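Local coordinates for uncharacterized conserved protein of COG5135 (PDB 2I51), which binds flavin mononucleotide and is related to pyridoxamine 5'-phosphate oxidase, so it probably acts as a flavin-dependent oxidoreductase, at the interface of chains A and B. Residues are numbered along the deposited sequence; one frame, centred on the assembly and turned at random. Chains: chain A/B, Uncharacterized conserved protein of COG5135.

Contact 1: the interface of chains A and B. Residues chain A 128-129, 132-135, 141; chain B 192-194.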
# COMPACT_ATOMS: atom_id res chain seq x y z
N PRO A 128 -3.89 19.95 -14.99
CA PRO A 128 -4.52 19.23 -16.08
C PRO A 128 -4.90 17.80 -15.75
O PRO A 128 -4.44 17.27 -14.75
CB PRO A 128 -3.48 19.29 -17.21
CG PRO A 128 -2.24 19.73 -16.61
CD PRO A 128 -2.54 20.42 -15.31
N TYR A 129 -5.75 17.23 -16.60
CA TYR A 129 -6.42 15.96 -16.36
C TYR A 129 -5.43 14.83 -16.03
O TYR A 129 -4.60 14.48 -16.84
CB TYR A 129 -7.25 15.57 -17.58
CG TYR A 129 -8.42 14.69 -17.26
CD1 TYR A 129 -8.25 13.37 -16.89
CD2 TYR A 129 -9.71 15.18 -17.33
CE1 TYR A 129 -9.33 12.55 -16.59
CE2 TYR A 129 -10.80 14.36 -17.03
CZ TYR A 129 -10.59 13.06 -16.66
OH TYR A 129 -11.64 12.23 -16.36
N LYS A 132 -3.44 11.80 -18.45
CA LYS A 132 -3.38 12.05 -19.86
C LYS A 132 -1.95 12.40 -20.22
O LYS A 132 -1.17 12.66 -19.35
CB LYS A 132 -4.33 13.20 -20.23
CG LYS A 132 -5.79 12.92 -19.89
CD LYS A 132 -6.31 11.66 -20.54
CE LYS A 132 -7.82 11.54 -20.36
NZ LYS A 132 -8.39 10.52 -21.27
N PRO A 133 -1.61 12.42 -21.52
CA PRO A 133 -0.26 12.82 -21.94
C PRO A 133 0.21 14.12 -21.33
O PRO A 133 -0.54 15.10 -21.31
CB PRO A 133 -0.42 12.97 -23.46
CG PRO A 133 -1.41 11.84 -23.78
CD PRO A 133 -2.43 12.02 -22.69
N ARG A 134 1.44 14.14 -20.84
CA ARG A 134 1.95 15.24 -20.02
C ARG A 134 1.94 16.54 -20.81
O ARG A 134 2.51 16.62 -21.91
CB ARG A 134 3.37 14.95 -19.55
CG ARG A 134 4.07 16.13 -18.82
CD ARG A 134 3.24 16.67 -17.70
NE ARG A 134 3.87 17.81 -17.08
CZ ARG A 134 4.63 17.80 -16.00
NH1 ARG A 134 4.92 16.66 -15.38
NH2 ARG A 134 5.11 18.96 -15.54
N ILE A 135 1.25 17.55 -20.28
CA ILE A 135 1.30 18.91 -20.80
C ILE A 135 2.71 19.45 -20.53
O ILE A 135 3.14 19.48 -19.39
CB ILE A 135 0.25 19.78 -20.12
CG1 ILE A 135 -1.16 19.32 -20.54
CG2 ILE A 135 0.44 21.28 -20.45
CD1 ILE A 135 -1.44 19.52 -22.03
N PHE A 141 0.48 24.13 -14.87
CA PHE A 141 0.63 23.68 -13.49
C PHE A 141 0.74 24.82 -12.49
O PHE A 141 0.91 24.57 -11.29
CB PHE A 141 1.83 22.73 -13.40
CG PHE A 141 1.58 21.45 -14.12
CD1 PHE A 141 0.95 20.40 -13.47
CD2 PHE A 141 1.91 21.30 -15.46
CE1 PHE A 141 0.65 19.23 -14.12
CE2 PHE A 141 1.61 20.14 -16.12
CZ PHE A 141 0.99 19.08 -15.43
N ALA B 192 5.17 9.90 -20.61
CA ALA B 192 5.00 10.91 -19.61
C ALA B 192 3.54 11.29 -19.55
O ALA B 192 2.91 11.59 -20.59
CB ALA B 192 5.85 12.16 -19.92
N ILE B 193 3.00 11.34 -18.32
CA ILE B 193 1.59 11.58 -18.13
C ILE B 193 1.37 12.65 -17.05
O ILE B 193 2.28 12.97 -16.28
CB ILE B 193 0.81 10.31 -17.78
CG1 ILE B 193 1.36 9.63 -16.52
CG2 ILE B 193 0.78 9.32 -18.94
CD1 ILE B 193 0.40 8.55 -15.94
N ASN B 194 0.20 13.27 -17.06
CA ASN B 194 -0.06 14.33 -16.06
C ASN B 194 -0.19 13.72 -14.70
O ASN B 194 -0.86 12.71 -14.54
CB ASN B 194 -1.34 15.09 -16.32
CG ASN B 194 -1.29 15.90 -17.57
OD1 ASN B 194 -0.26 16.54 -17.91
ND2 ASN B 194 -2.42 15.95 -18.24
O HOH W 1 4.80 13.86 -16.16

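Contact 2: the interface of chains A and B. Residues chain A 30, 76, 78, 89; chain B 38-41.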
# COMPACT_ATOMS: atom_id res chain seq x y z
N ALA A 30 -5.65 0.53 -0.74
CA ALA A 30 -5.92 -0.47 -1.75
C ALA A 30 -7.41 -0.52 -2.03
O ALA A 30 -8.23 -0.60 -1.13
CB ALA A 30 -5.45 -1.88 -1.26
N GLU A 76 -8.88 -1.25 1.80
CA GLU A 76 -8.05 -1.59 2.93
C GLU A 76 -6.81 -0.71 2.89
O GLU A 76 -6.10 -0.65 1.86
CB GLU A 76 -7.60 -3.04 2.89
CG GLU A 76 -6.85 -3.44 4.17
CD GLU A 76 -6.78 -4.95 4.35
OE1 GLU A 76 -7.86 -5.62 4.48
OE2 GLU A 76 -5.67 -5.53 4.36
N CYS A 78 -3.06 0.24 4.42
CA CYS A 78 -1.93 -0.25 5.16
C CYS A 78 -1.13 0.97 5.49
O CYS A 78 -0.80 1.78 4.63
CB CYS A 78 -1.13 -1.23 4.34
SG CYS A 78 0.24 -1.94 5.26
N ARG A 89 -3.42 -2.09 9.57
CA ARG A 89 -4.21 -2.41 8.39
C ARG A 89 -5.65 -2.15 8.77
O ARG A 89 -6.07 -2.58 9.84
CB ARG A 89 -4.01 -3.86 7.96
CG ARG A 89 -2.63 -4.12 7.47
CD ARG A 89 -2.36 -5.62 7.33
NE ARG A 89 -3.26 -6.22 6.33
CZ ARG A 89 -3.28 -7.51 5.99
NH1 ARG A 89 -2.54 -8.32 6.66
NH2 ARG A 89 -4.11 -7.95 5.03
N PRO B 38 -10.26 -5.98 -1.32
CA PRO B 38 -8.80 -5.85 -1.32
C PRO B 38 -8.17 -6.24 0.02
O PRO B 38 -8.86 -6.25 1.04
CB PRO B 38 -8.56 -4.37 -1.55
CG PRO B 38 -9.78 -3.74 -1.03
CD PRO B 38 -10.93 -4.67 -1.29
N ALA B 39 -6.86 -6.50 -0.01
CA ALA B 39 -6.07 -6.72 1.18
C ALA B 39 -4.75 -6.05 0.89
O ALA B 39 -4.35 -5.98 -0.26
CB ALA B 39 -5.88 -8.17 1.43
N ASN B 40 -4.08 -5.53 1.91
CA ASN B 40 -2.88 -4.69 1.73
C ASN B 40 -1.97 -4.82 2.94
O ASN B 40 -2.44 -4.67 4.05
CB ASN B 40 -3.34 -3.23 1.65
CG ASN B 40 -2.34 -2.31 0.97
OD1 ASN B 40 -1.35 -2.75 0.42
ND2 ASN B 40 -2.69 -1.01 0.90
N ARG B 41 -0.69 -5.15 2.72
CA ARG B 41 0.22 -5.32 3.84
C ARG B 41 1.62 -5.06 3.39
O ARG B 41 1.97 -5.22 2.20
CB ARG B 41 0.14 -6.74 4.48
CG ARG B 41 0.87 -7.86 3.77
CD ARG B 41 0.23 -8.20 2.45
NE ARG B 41 -1.02 -8.89 2.63
CZ ARG B 41 -1.90 -9.17 1.68
NH1 ARG B 41 -1.85 -8.62 0.47
NH2 ARG B 41 -2.90 -9.96 2.00
O HOH W 2 -10.37 -5.71 3.11

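Contact 1: the interface of chains A and B
With CG anti to its own carbonyl carbon (chi1 -67°), B:Asn194 pushes its amide into a bend of chain A, between the backbone of A:Tyr129 on one side and that of A:Ile135 on the other. Across from it A:Arg134 has CG anti to the backbone N (chi1 173°) and a chain bent at chi2, which carries the guanidinium back toward its own main chain.

The amide of B:Asn194 uses both ends. B:Asn194 ND2 gives a nearly straight hydrogen bond to the carbonyl O of A:Tyr129 at 3.0 Å; that oxygen lies in the amide plane, although the donor itself stands above the carbonyl plane of the tyrosine. B:Asn194 OD1 accepts from the backbone N of A:Ile135, also at 3.0 Å, and so the two bonds fix the amide's rotation and tell its nitrogen from its oxygen. The ring of A:Pro128 crosses this side chain at about a right angle, A:Pro128 CB lying 3.6 Å from B:Asn194 ND2, and CZ of A:Phe141 comes near OD1 with the phenyl ring steeply tilted against the amide. An alanine in place of B:Asn194 would probably leave the A:Tyr129 carbonyl and the A:Ile135 N-H without their mates and open a gap beside A:Pro128.

Main-chain bonds frame this insertion: B:Asn194 N to A:Lys132 O at 2.7 Å, and A:Arg134 N to B:Ala192 O at 3.0 Å. They make a short antiparallel bridge pairing A:Pro133 with B:Ile193. CB of A:Arg134 packs on CB of B:Ala192 at 3.7 Å. Farther along the side chain, A:Arg134 NE bonds to A:Ile135 O at 2.9 Å, while NH1 reaches B:Ile193 O through a water at the guanidinium's edge.

In the fold, the C-terminal tail of chain B, just past strand 188-192, lies along the chain A loop that leads into 3-10 helix 138-141.

Contact 2: the interface of chains A and B
A:Glu76 reaches from strand 74-81 over the backbone of B:Ala39 and B:Asn40, on strand 38-44 of the other subunit. The protein belongs to the FMN-binding pyridoxamine 5'-phosphate oxidase family, and both arginines here, A:Arg89 and B:Arg41, are also among the residues of the flavin pocket.

Starting from A:Glu76 CB, which lies 3.9 Å from the carbonyl O of B:Pro38, the glutamate runs out with CG anti to its backbone N (chi1 -173°) and stays extended beyond it. CG passes the backbone N of B:Asn40, and A:Glu76 CD rests on CA of B:Ala39 at 3.7 Å. At the tip the two oxygens part company. OE1 turns to a water that also contacts B:Pro38 O. A:Glu76 OE2 accepts from the backbone N of B:Asn40 at 2.9 Å, from above the carboxylate plane, and is also gripped from its own chain. A:Arg89 NH2 forms a salt bridge with A:Glu76 OE2 on its syn lone pair at 3.0 Å, and NE adds a longer hydrogen bond from above the carboxylate plane. This side-on grip keeps OE2 at the guanidinium's edge, and the positive charge would be expected to favour an ionised carboxylate.

One face of the A:Arg89 guanidinium carries CB of B:Arg41, 3.6 Å above the plane and toward the rim. The two guanidinium planes are turned 60° apart, so the arginines do not lie flat on one another.

The B:Asn40 side chain runs between CB of A:Ala30 and CB of A:Cys78, and A:Ala30 CB lies 3.8 Å from B:Asn40 CB. The cysteine's SG, anti to its backbone N, meets CA of B:Arg41.

The C-alpha centres of contact 1 and contact 2 lie about 28 Å apart, and the two patches have no residue in common. Contact 2 joins strands that carry flavin-pocket residues, whereas contact 1 fastens the C-terminal tail of one subunit to a peripheral loop of its partner. Because the interface is two-fold symmetric, each contact has a twin with the chains exchanged, so the subunits are tied both among their strands and at their outer ends. This spread of contacts fits the dimer typical of the family, in which flavin sites form near the subunit boundary.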